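Local coordinates for protein myosin regulatory light chain (Physarum polycephalum, PDB 2BL0) that serves as the regulatory light chain of a conventional slime-mould myosin II, clasping the heavy chain and binding calcium through an EF-hand, at residues Gly94-Lys98 / Gly129-Asp134; Gly21-Lys25 / Gly57-Phe61; Phe120-Thr124 / Asn135-Thr139. The contacts are given in a common frame with arbitrary orientation. Where two conformers were deposited one is given. Numbering follows the deposited sequence.

Interaction 1 of 3, residues Gly94-Lys98 / Gly129-Asp134; sequences GYIPK and GQIRYD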
ATOM      1  N   GLY C  94      15.746 -13.602  -1.005  1.00 34.14           N
ATOM      2  CA  GLY C  94      16.328 -12.633  -1.912  1.00 33.95           C
ATOM      3  C   GLY C  94      15.899 -12.852  -3.353  1.00 33.88           C
ATOM      4  O   GLY C  94      16.394 -12.167  -4.240  1.00 34.03           O
ATOM      5  N   TYR C  95      14.983 -13.792  -3.590  1.00 33.85           N
ATOM      6  CA  TYR C  95      14.504 -14.094  -4.940  1.00 33.93           C
ATOM      7  C   TYR C  95      12.974 -14.051  -5.001  1.00 33.51           C
ATOM      8  O   TYR C  95      12.291 -14.439  -4.052  1.00 33.49           O
ATOM      9  CB  TYR C  95      15.006 -15.470  -5.403  1.00 34.23           C
ATOM     10  CG  TYR C  95      16.471 -15.509  -5.803  1.00 35.49           C
ATOM     11  CD1 TYR C  95      17.476 -15.513  -4.839  1.00 36.61           C
ATOM     12  CD2 TYR C  95      16.851 -15.546  -7.145  1.00 36.72           C
ATOM     13  CE1 TYR C  95      18.819 -15.551  -5.197  1.00 37.55           C
ATOM     14  CE2 TYR C  95      18.191 -15.582  -7.515  1.00 37.62           C
ATOM     15  CZ  TYR C  95      19.172 -15.588  -6.538  1.00 38.05           C
ATOM     16  OH  TYR C  95      20.504 -15.630  -6.894  1.00 38.97           O
ATOM     17  N   ILE C  96      12.455 -13.554  -6.125  1.00 33.15           N
ATOM     18  CA  ILE C  96      11.022 -13.503  -6.400  1.00 32.63           C
ATOM     19  C   ILE C  96      10.804 -14.130  -7.782  1.00 32.62           C
ATOM     20  O   ILE C  96      11.505 -13.791  -8.730  1.00 32.29           O
ATOM     21  CB  ILE C  96      10.506 -12.033  -6.400  1.00 32.80           C
ATOM     22  CG1 ILE C  96      10.734 -11.363  -5.036  1.00 32.39           C
ATOM     23  CG2 ILE C  96       9.015 -11.980  -6.807  1.00 32.86           C
ATOM     24  CD1 ILE C  96      10.521  -9.856  -5.027  1.00 31.68           C
ATOM     25  N   PRO C  97       9.851 -15.052  -7.915  1.00 32.48           N
ATOM     26  CA  PRO C  97       9.527 -15.624  -9.234  1.00 32.54           C
ATOM     27  C   PRO C  97       9.042 -14.549 -10.219  1.00 32.71           C
ATOM     28  O   PRO C  97       8.071 -13.780  -9.847  1.00 32.83           O
ATOM     29  CB  PRO C  97       8.371 -16.594  -8.927  1.00 32.50           C
ATOM     30  CG  PRO C  97       8.515 -16.905  -7.486  1.00 32.18           C
ATOM     31  CD  PRO C  97       9.030 -15.644  -6.842  1.00 32.81           C
ATOM     32  N   LYS C  98       9.677 -14.500 -11.414  1.00 32.73           N
ATOM     33  CA  LYS C  98       9.474 -13.388 -12.363  1.00 33.03           C
ATOM     34  C   LYS C  98       8.007 -13.285 -12.850  1.00 33.23           C
ATOM     35  O   LYS C  98       7.559 -12.202 -13.213  1.00 33.69           O
ATOM     36  CB  LYS C  98      10.488 -13.463 -13.536  1.00 32.73           C
ATOM     37  CG  LYS C  98       9.926 -13.519 -14.960  1.00 32.68           C
ATOM     38  CD  LYS C  98      10.176 -12.238 -15.739  1.00 32.41           C
ATOM     39  CE  LYS C  98       9.432 -12.234 -17.064  1.00 32.25           C
ATOM     40  NZ  LYS C  98       9.975 -13.229 -18.028  1.00 31.74           N
ATOM     41  N   GLY C 129      13.969 -17.509 -15.000  1.00 38.59           N
ATOM     42  CA  GLY C 129      12.674 -17.050 -14.516  1.00 38.08           C
ATOM     43  C   GLY C 129      12.706 -16.567 -13.074  1.00 37.62           C
ATOM     44  O   GLY C 129      11.715 -16.700 -12.350  1.00 37.61           O
ATOM     45  N   GLN C 130      13.838 -16.004 -12.653  1.00 36.85           N
ATOM     46  CA  GLN C 130      13.986 -15.543 -11.277  1.00 36.41           C
ATOM     47  C   GLN C 130      14.687 -14.199 -11.178  1.00 35.89           C
ATOM     48  O   GLN C 130      15.702 -13.948 -11.836  1.00 35.61           O
ATOM     49  CB  GLN C 130      14.737 -16.572 -10.441  1.00 36.51           C
ATOM     50  CG  GLN C 130      13.801 -17.487  -9.649  1.00 37.06           C
ATOM     51  CD  GLN C 130      14.542 -18.536  -8.845  1.00 37.90           C
ATOM     52  OE1 GLN C 130      14.002 -19.607  -8.577  1.00 38.30           O
ATOM     53  NE2 GLN C 130      15.777 -18.234  -8.457  1.00 38.86           N
ATOM     54  N   ILE C 131      14.141 -13.352 -10.316  1.00 35.38           N
ATOM     55  CA  ILE C 131      14.653 -12.005 -10.129  1.00 34.80           C
ATOM     56  C   ILE C 131      15.257 -11.934  -8.708  1.00 34.37           C
ATOM     57  O   ILE C 131      14.574 -12.299  -7.684  1.00 34.23           O
ATOM     58  CB  ILE C 131      13.509 -10.943 -10.419  1.00 34.89           C
ATOM     59  CG1 ILE C 131      12.580 -10.732  -9.234  1.00 35.72           C
ATOM     60  CG2 ILE C 131      12.691 -11.318 -11.650  1.00 34.28           C
ATOM     61  CD1 ILE C 131      12.930  -9.464  -8.475  1.00 36.93           C
ATOM     62  N   ARG C 132      16.549 -11.498  -8.644  1.00 34.35           N
ATOM     63  CA  ARG C 132      17.254 -11.404  -7.355  1.00 34.04           C
ATOM     64  C   ARG C 132      16.959 -10.127  -6.555  1.00 33.53           C
ATOM     65  O   ARG C 132      17.328 -10.033  -5.383  1.00 34.56           O
ATOM     66  CB  ARG C 132      18.769 -11.528  -7.549  1.00 34.03           C
ATOM     67  CG  ARG C 132      19.454 -12.230  -6.383  1.00 34.95           C
ATOM     68  CD  ARG C 132      20.269 -11.326  -5.468  1.00 35.99           C
ATOM     69  NE  ARG C 132      21.471 -11.991  -4.967  1.00 36.65           N
ATOM     70  CZ  ARG C 132      22.500 -12.367  -5.723  1.00 37.66           C
ATOM     71  NH1 ARG C 132      23.546 -12.962  -5.163  1.00 37.56           N
ATOM     72  NH2 ARG C 132      22.496 -12.148  -7.036  1.00 38.67           N
ATOM     73  N   TYR C 133      16.277  -9.176  -7.182  1.00 32.20           N
ATOM     74  CA  TYR C 133      16.134  -7.783  -6.719  1.00 30.49           C
ATOM     75  C   TYR C 133      17.268  -7.047  -5.975  1.00 30.14           C
ATOM     76  O   TYR C 133      17.273  -5.815  -5.971  1.00 29.77           O
ATOM     77  CB  TYR C 133      14.818  -7.606  -5.953  1.00 30.48           C
ATOM     78  CG  TYR C 133      14.716  -8.316  -4.622  1.00 27.96           C
ATOM     79  CD1 TYR C 133      15.192  -7.723  -3.456  1.00 25.31           C
ATOM     80  CD2 TYR C 133      14.082  -9.557  -4.524  1.00 28.23           C
ATOM     81  CE1 TYR C 133      15.069  -8.339  -2.236  1.00 24.96           C
ATOM     82  CE2 TYR C 133      13.958 -10.190  -3.306  1.00 26.82           C
ATOM     83  CZ  TYR C 133      14.450  -9.576  -2.161  1.00 26.70           C
ATOM     84  OH  TYR C 133      14.324 -10.201  -0.939  1.00 26.82           O
ATOM     85  N   ASP C 134      18.218  -7.747  -5.351  1.00 29.36           N
ATOM     86  CA  ASP C 134      19.356  -7.065  -4.729  1.00 28.84           C
ATOM     87  C   ASP C 134      20.255  -6.454  -5.781  1.00 28.09           C
ATOM     88  O   ASP C 134      20.920  -5.464  -5.508  1.00 28.20           O
ATOM     89  CB  ASP C 134      20.157  -8.004  -3.821  1.00 29.04           C
ATOM     90  CG  ASP C 134      19.475  -8.234  -2.492  1.00 30.15           C
ATOM     91  OD1 ASP C 134      19.158  -7.221  -1.828  1.00 30.70           O
ATOM     92  OD2 ASP C 134      19.200  -9.379  -2.048  1.00 29.79           O
TER
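Three backbone hydrogen bonds tie two EF-hand loops into a short antiparallel ladder. Ile96 and Ile131 form the hydrogen-bonded pair, with Ile96 N to Ile131 O at 2.9 Å and Ile131 N to Ile96 O at 3.1 Å; Lys98 N adds a third to Gly129 O at 3.1 Å, past Pro97, which stands opposite Gln130 and occupies the N-cap position of helix 98-107. At the other end the backbones stay close (Tyr95 CA to Arg132 CA 4.5 Å) but the bonding stops: Gly94 O and Arg132 O, both acceptors, lie 2.6 Å apart.

Apolar contacts gather on the face of Ile96 and Ile131: Ile96 CB meets Ile131 CG1 at 3.7 Å and Ile96 CD1 reaches Tyr133 CD2 at 3.6 Å. Arg132 CG lies over the face of the Tyr95 ring, 3.7 Å from its centroid, in a CH-pi contact.

Helix 98-107 receives Ile96 and Ile131 on Leu101, while helix 114-124 meets Ile131 through Leu121 and Thr124; Phe85 of helix 78-87 stacks on Tyr133.

Interaction 2 of 3, residues Gly21-Lys25 / Gly57-Phe61; sequences GFITK and GKIQF. With CA (calcium ion), chain E.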
ATOM      1  N   GLY C  21      29.208  27.630   1.808  1.00 13.45           N
ATOM      2  CA  GLY C  21      27.764  27.590   1.716  1.00 12.56           C
ATOM      3  C   GLY C  21      27.246  27.540   0.285  1.00 10.87           C
ATOM      4  O   GLY C  21      26.041  27.553   0.081  1.00 12.13           O
ATOM      5  N   PHE C  22      28.142  27.444  -0.699  1.00  9.13           N
ATOM      6  CA  PHE C  22      27.727  27.351  -2.112  1.00  8.60           C
ATOM      7  C   PHE C  22      28.795  26.707  -2.985  1.00  8.23           C
ATOM      8  O   PHE C  22      29.975  26.671  -2.609  1.00  7.59           O
ATOM      9  CB  PHE C  22      27.308  28.728  -2.665  1.00  8.68           C
ATOM     10  CG  PHE C  22      28.391  29.762  -2.597  1.00  8.48           C
ATOM     11  CD1 PHE C  22      29.364  29.835  -3.583  1.00  7.79           C
ATOM     12  CD2 PHE C  22      28.441  30.664  -1.541  1.00  8.08           C
ATOM     13  CE1 PHE C  22      30.401  30.790  -3.500  1.00  9.02           C
ATOM     14  CE2 PHE C  22      29.467  31.606  -1.452  1.00 10.34           C
ATOM     15  CZ  PHE C  22      30.434  31.680  -2.437  1.00  8.56           C
ATOM     16  N   ILE C  23      28.380  26.206  -4.149  1.00  7.22           N
ATOM     17  CA  ILE C  23      29.260  25.521  -5.087  1.00  7.13           C
ATOM     18  C   ILE C  23      29.400  26.335  -6.335  1.00  7.36           C
ATOM     19  O   ILE C  23      28.412  26.585  -7.026  1.00  6.77           O
ATOM     20  CB  ILE C  23      28.703  24.149  -5.464  1.00  7.29           C
ATOM     21  CG1 ILE C  23      28.461  23.302  -4.207  1.00  8.75           C
ATOM     22  CG2 ILE C  23      29.643  23.464  -6.491  1.00  7.72           C
ATOM     23  CD1 ILE C  23      27.700  22.027  -4.467  1.00 11.75           C
ATOM     24  N   THR C  24      30.634  26.718  -6.638  1.00  6.93           N
ATOM     25  CA  THR C  24      30.954  27.437  -7.850  1.00  7.11           C
ATOM     26  C   THR C  24      31.320  26.452  -8.946  1.00  7.16           C
ATOM     27  O   THR C  24      31.508  25.272  -8.674  1.00  6.75           O
ATOM     28  CB  THR C  24      32.144  28.384  -7.618  1.00  6.79           C
ATOM     29  OG1 THR C  24      33.283  27.625  -7.199  1.00  7.63           O
ATOM     30  CG2 THR C  24      31.884  29.328  -6.463  1.00  7.85           C
ATOM     31  N   LYS C  25      31.452  26.937 -10.182  1.00  8.82           N
ATOM     32  CA  LYS C  25      31.919  26.094 -11.283  1.00  9.57           C
ATOM     33  C   LYS C  25      33.288  25.515 -10.959  1.00 10.12           C
ATOM     34  O   LYS C  25      33.495  24.331 -11.131  1.00 10.67           O
ATOM     35  CB  LYS C  25      31.989  26.842 -12.613  1.00 10.53           C
ATOM     36  CG  LYS C  25      30.679  26.874 -13.345  1.00 11.99           C
ATOM     37  CD  LYS C  25      30.836  27.429 -14.755  1.00 15.06           C
ATOM     38  CE  LYS C  25      29.503  27.453 -15.468  1.00 15.92           C
ATOM     39  NZ  LYS C  25      29.677  27.580 -16.956  1.00 17.90           N
ATOM     40  N   GLY C  57      26.052  31.860 -10.883  1.00  6.55           N
ATOM     41  CA  GLY C  57      27.360  31.217 -10.777  1.00  6.26           C
ATOM     42  C   GLY C  57      27.671  30.501  -9.458  1.00  6.08           C
ATOM     43  O   GLY C  57      28.807  30.028  -9.240  1.00  5.82           O
ATOM     44  N   LYS C  58      26.672  30.417  -8.591  1.00  4.81           N
ATOM     45  CA  LYS C  58      26.815  29.823  -7.258  1.00  4.62           C
ATOM     46  C   LYS C  58      25.596  28.954  -6.927  1.00  4.94           C
ATOM     47  O   LYS C  58      24.485  29.451  -6.918  1.00  4.14           O
ATOM     48  CB  LYS C  58      26.931  30.927  -6.209  1.00  4.83           C
ATOM     49  CG  LYS C  58      28.190  31.799  -6.306  1.00  5.38           C
ATOM     50  CD  LYS C  58      28.211  32.813  -5.167  1.00  7.05           C
ATOM     51  CE  LYS C  58      29.447  33.673  -5.179  1.00  9.07           C
ATOM     52  NZ  LYS C  58      29.286  34.837  -6.057  1.00  9.46           N
ATOM     53  N   ILE C  59      25.794  27.664  -6.662  1.00  4.89           N
ATOM     54  CA  ILE C  59      24.722  26.742  -6.314  1.00  5.21           C
ATOM     55  C   ILE C  59      24.540  26.777  -4.795  1.00  5.26           C
ATOM     56  O   ILE C  59      25.417  26.327  -4.061  1.00  6.06           O
ATOM     57  CB  ILE C  59      25.058  25.280  -6.748  1.00  5.10           C
ATOM     58  CG1 ILE C  59      25.362  25.173  -8.248  1.00  5.90           C
ATOM     59  CG2 ILE C  59      23.890  24.335  -6.339  1.00  5.86           C
ATOM     60  CD1 ILE C  59      26.002  23.855  -8.673  1.00  5.85           C
ATOM     61  N   GLN C  60      23.424  27.328  -4.334  1.00  5.42           N
ATOM     62  CA  GLN C  60      23.067  27.316  -2.912  1.00  5.06           C
ATOM     63  C   GLN C  60      22.426  25.973  -2.577  1.00  5.71           C
ATOM     64  O   GLN C  60      21.894  25.308  -3.458  1.00  4.62           O
ATOM     65  CB  GLN C  60      22.066  28.422  -2.567  1.00  5.24           C
ATOM     66  CG  GLN C  60      22.364  29.835  -3.110  1.00  7.32           C
ATOM     67  CD  GLN C  60      23.730  30.368  -2.720  1.00  7.98           C
ATOM     68  OE1 GLN C  60      24.371  31.088  -3.515  1.00 12.10           O
ATOM     69  NE2 GLN C  60      24.185  30.040  -1.505  1.00  8.11           N
ATOM     70  N   PHE C  61      22.410  25.592  -1.303  1.00  4.20           N
ATOM     71  CA  PHE C  61      21.708  24.376  -0.935  1.00  5.62           C
ATOM     72  C   PHE C  61      20.251  24.328  -1.442  1.00  5.51           C
ATOM     73  O   PHE C  61      19.856  23.335  -2.024  1.00  4.81           O
ATOM     74  CB  PHE C  61      21.752  24.079   0.575  1.00  6.36           C
ATOM     75  CG  PHE C  61      20.942  22.874   0.943  1.00  6.44           C
ATOM     76  CD1 PHE C  61      21.248  21.645   0.381  1.00  5.22           C
ATOM     77  CD2 PHE C  61      19.831  22.972   1.778  1.00  8.15           C
ATOM     78  CE1 PHE C  61      20.494  20.526   0.656  1.00  6.44           C
ATOM     79  CE2 PHE C  61      19.073  21.848   2.065  1.00  9.33           C
ATOM     80  CZ  PHE C  61      19.407  20.618   1.492  1.00  8.02           C
TER
HETATM   81 CA    CA E1155      22.505  30.337  -7.690  1.00 23.88          CA
HETATM   82  O   HOH W   1      23.551  27.104   0.857  1.00 27.20           O
HETATM   83  O   HOH W   2      30.836  29.754 -10.875  1.00 29.42           O
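This is the short antiparallel beta link between the two loops of an EF-hand pair, joining the first, at 21-25, to the calcium-holding second, at 57-61. The two strands run 155° apart, with their axes 4.3 Å from each other at closest approach. Ile23 and Ile59 occupy the central hydrogen-bonded pair: Ile23 N donates to Ile59 O at 3.0 Å, and Ile59 N to Ile23 O at 2.9 Å. This reciprocal pair is the hallmark of coupled EF-hands. Both isoleucines turn to the same buried face, Ile23 CB to Ile59 CB 4.0 Å, where Ile23 packs on Phe12 and Phe15, and Ile59 on Phe48, Ala51 and an aromatic side chain of the myosin heavy chain.

On the other face, Lys58 CD lies over the Phe22 ring, 3.6 Å from its centroid. Two waters bridge the ends of the ladder, one from Gly21 O (2.6 Å) to Phe61 N (2.9 Å), the other from Gly57 O (2.6 Å) to Lys25 N (3.0 Å). Only the second loop brings the ion into this contact: Asp52, Thr54, Asn56 and Glu63 bind it with their side chains, and Lys58 contributes its backbone carbonyl, Lys58 O to calcium at 2.3 Å.

Interaction 3 of 3, residues Phe120-Thr124 / Asn135-Thr139; sequences FLGIT and NFINT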
ATOM      1  N   PHE C 120      14.316  -3.344 -16.038  1.00 21.57           N
ATOM      2  CA  PHE C 120      14.402  -3.840 -14.669  1.00 22.04           C
ATOM      3  C   PHE C 120      14.897  -5.289 -14.634  1.00 23.27           C
ATOM      4  O   PHE C 120      15.729  -5.666 -13.767  1.00 23.94           O
ATOM      5  CB  PHE C 120      13.040  -3.737 -13.969  0.58 22.59           C
ATOM      6  CG  PHE C 120      13.015  -4.385 -12.617  0.58 22.22           C
ATOM      7  CD1 PHE C 120      12.230  -5.509 -12.375  0.58 23.35           C
ATOM      8  CD2 PHE C 120      13.797  -3.879 -11.588  0.58 21.69           C
ATOM      9  CE1 PHE C 120      12.234  -6.106 -11.120  0.58 23.02           C
ATOM     10  CE2 PHE C 120      13.799  -4.467 -10.339  0.58 21.42           C
ATOM     11  CZ  PHE C 120      13.011  -5.585 -10.104  0.58 22.41           C
ATOM     12  N   LEU C 121      14.393  -6.086 -15.594  1.00 23.74           N
ATOM     13  CA  LEU C 121      14.827  -7.463 -15.744  1.00 24.96           C
ATOM     14  C   LEU C 121      16.276  -7.507 -16.193  1.00 25.47           C
ATOM     15  O   LEU C 121      17.003  -8.423 -15.830  1.00 26.41           O
ATOM     16  CB  LEU C 121      13.990  -8.176 -16.790  1.00 24.84           C
ATOM     17  CG  LEU C 121      12.535  -8.411 -16.437  1.00 25.32           C
ATOM     18  CD1 LEU C 121      11.842  -9.050 -17.628  1.00 26.15           C
ATOM     19  CD2 LEU C 121      12.426  -9.272 -15.182  1.00 25.86           C
ATOM     20  N   GLY C 122      16.674  -6.531 -17.007  1.00 26.05           N
ATOM     21  CA  GLY C 122      18.029  -6.452 -17.526  1.00 26.25           C
ATOM     22  C   GLY C 122      19.030  -6.285 -16.402  1.00 26.60           C
ATOM     23  O   GLY C 122      20.210  -6.569 -16.576  1.00 26.69           O
ATOM     24  N   ILE C 123      18.546  -5.814 -15.254  1.00 26.81           N
ATOM     25  CA  ILE C 123      19.349  -5.718 -14.045  1.00 27.30           C
ATOM     26  C   ILE C 123      19.302  -6.991 -13.190  1.00 28.03           C
ATOM     27  O   ILE C 123      20.342  -7.461 -12.747  1.00 28.21           O
ATOM     28  CB  ILE C 123      18.894  -4.511 -13.190  1.00 27.27           C
ATOM     29  CG1 ILE C 123      19.095  -3.197 -13.954  1.00 26.07           C
ATOM     30  CG2 ILE C 123      19.661  -4.464 -11.862  1.00 26.70           C
ATOM     31  CD1 ILE C 123      18.354  -2.015 -13.315  1.00 25.40           C
ATOM     32  N   THR C 124      18.115  -7.548 -12.937  1.00 28.90           N
ATOM     33  CA  THR C 124      17.999  -8.509 -11.828  1.00 29.90           C
ATOM     34  C   THR C 124      17.441  -9.951 -12.120  1.00 30.89           C
ATOM     35  O   THR C 124      17.273 -10.783 -11.172  1.00 31.50           O
ATOM     36  CB  THR C 124      17.192  -7.871 -10.687  1.00 30.55           C
ATOM     37  OG1 THR C 124      17.370  -8.653  -9.489  1.00 31.54           O
ATOM     38  CG2 THR C 124      15.702  -7.948 -11.018  1.00 27.50           C
ATOM     39  N   ASN C 135      20.254  -7.015  -6.989  1.00 27.47           N
ATOM     40  CA  ASN C 135      21.006  -6.425  -8.102  1.00 27.53           C
ATOM     41  C   ASN C 135      20.486  -5.030  -8.423  1.00 27.53           C
ATOM     42  O   ASN C 135      21.271  -4.143  -8.750  1.00 27.81           O
ATOM     43  CB  ASN C 135      20.935  -7.303  -9.354  1.00 27.36           C
ATOM     44  CG  ASN C 135      21.710  -8.597  -9.193  1.00 27.10           C
ATOM     45  OD1 ASN C 135      21.794  -9.140  -8.097  1.00 27.36           O
ATOM     46  ND2 ASN C 135      22.303  -9.081 -10.283  1.00 27.51           N
ATOM     47  N   PHE C 136      19.171  -4.837  -8.312  1.00 27.51           N
ATOM     48  CA  PHE C 136      18.588  -3.498  -8.496  1.00 27.33           C
ATOM     49  C   PHE C 136      18.874  -2.562  -7.321  1.00 27.28           C
ATOM     50  O   PHE C 136      19.309  -1.421  -7.516  1.00 27.20           O
ATOM     51  CB  PHE C 136      17.073  -3.566  -8.724  1.00 27.40           C
ATOM     52  CG  PHE C 136      16.410  -2.208  -8.691  1.00 26.95           C
ATOM     53  CD1 PHE C 136      15.469  -1.894  -7.723  1.00 27.56           C
ATOM     54  CD2 PHE C 136      16.767  -1.232  -9.610  1.00 27.98           C
ATOM     55  CE1 PHE C 136      14.867  -0.643  -7.698  1.00 27.86           C
ATOM     56  CE2 PHE C 136      16.181   0.024  -9.580  1.00 27.42           C
ATOM     57  CZ  PHE C 136      15.233   0.320  -8.622  1.00 28.50           C
ATOM     58  N   ILE C 137      18.602  -3.030  -6.106  1.00 27.36           N
ATOM     59  CA  ILE C 137      18.750  -2.199  -4.911  1.00 27.91           C
ATOM     60  C   ILE C 137      20.166  -1.691  -4.767  1.00 29.21           C
ATOM     61  O   ILE C 137      20.388  -0.504  -4.533  1.00 29.19           O
ATOM     62  CB  ILE C 137      18.417  -2.985  -3.643  1.00 27.86           C
ATOM     63  CG1 ILE C 137      16.933  -3.366  -3.592  1.00 27.13           C
ATOM     64  CG2 ILE C 137      18.768  -2.166  -2.401  1.00 27.58           C
ATOM     65  CD1 ILE C 137      16.598  -4.228  -2.410  1.00 28.35           C
ATOM     66  N   ASN C 138      21.121  -2.612  -4.872  1.00 30.27           N
ATOM     67  CA  ASN C 138      22.531  -2.290  -4.673  1.00 31.60           C
ATOM     68  C   ASN C 138      23.071  -1.321  -5.706  1.00 32.95           C
ATOM     69  O   ASN C 138      24.104  -0.707  -5.476  1.00 33.10           O
ATOM     70  CB  ASN C 138      23.391  -3.557  -4.660  1.00 31.51           C
ATOM     71  CG  ASN C 138      23.123  -4.432  -3.453  1.00 30.87           C
ATOM     72  OD1 ASN C 138      23.479  -5.610  -3.442  1.00 30.05           O
ATOM     73  ND2 ASN C 138      22.502  -3.860  -2.425  1.00 28.48           N
ATOM     74  N   THR C 139      22.371  -1.168  -6.832  1.00 34.52           N
ATOM     75  CA  THR C 139      22.759  -0.153  -7.818  1.00 35.74           C
ATOM     76  C   THR C 139      22.414   1.266  -7.367  1.00 36.55           C
ATOM     77  O   THR C 139      22.867   2.236  -7.970  1.00 36.62           O
ATOM     78  CB  THR C 139      22.154  -0.425  -9.210  1.00 35.87           C
ATOM     79  OG1 THR C 139      21.972  -1.826  -9.406  1.00 35.86           O
ATOM     80  CG2 THR C 139      23.168  -0.061 -10.292  1.00 37.01           C
TER
HETATM   81  O   HOH W   3      22.820  -7.949 -13.515  1.00 36.61           O
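The last turn of helix 114-124 lies beside the short helix that begins at Asp134, with the backbones closest at Thr124 and Asn135, whose CA atoms are 5.2 Å apart; from Ile123 CA to Phe136 CA the gap is 6.0 Å. These are the entering and exiting helices of the last EF-hand in the C-terminal pair, met close to where the loop between them begins and ends. Within 120-124, Thr124 N still bonds to Phe120 O at 3.2 Å, so the helical hydrogen bonding persists to Thr124.

Phe120 directs its ring edge at the face of Phe136, a T-shaped pair with centroids 5.6 Å apart and planes at 79°, and Phe120 CE2 also touches Phe136 CB at 3.8 Å. Ile123 CD1 comes to the edge of the Phe136 ring, 4.1 Å from Phe136 CD2. Phe85 and Leu101 also pack on Phe120, and Leu81 on Phe136, while both phenylalanines touch apolar side chains of the myosin heavy chain; Ile123 and Thr139 reach aromatic ones. The contact is thus part of the surface that holds the heavy chain. One water donates to Ile123 O at 2.6 Å and accepts a weak bond from Asn135 ND2 at 3.5 Å.

Interactions 1 and 2 are equivalent beta links, one in each EF-hand pair, on opposite sides of the chain's centre; their centres are 42 Å apart and their nearest atoms about 27 Å. Calcium is bound at interaction 2, far from interaction 1. Interaction 3 belongs with interaction 1, their centres 10 Å apart: Arg132 N probably bonds to Thr124 O at 2.7 Å, and Ile131 CB packs on Thr124 CG2 at 3.8 Å. With strand 130-131 between helices 114-124 and 134-137, interaction 3 lies within the last hand, and interaction 1 ties that hand's loop to the one before it. Interactions 2 and 3, 34 Å apart between centres, both touch the heavy chain.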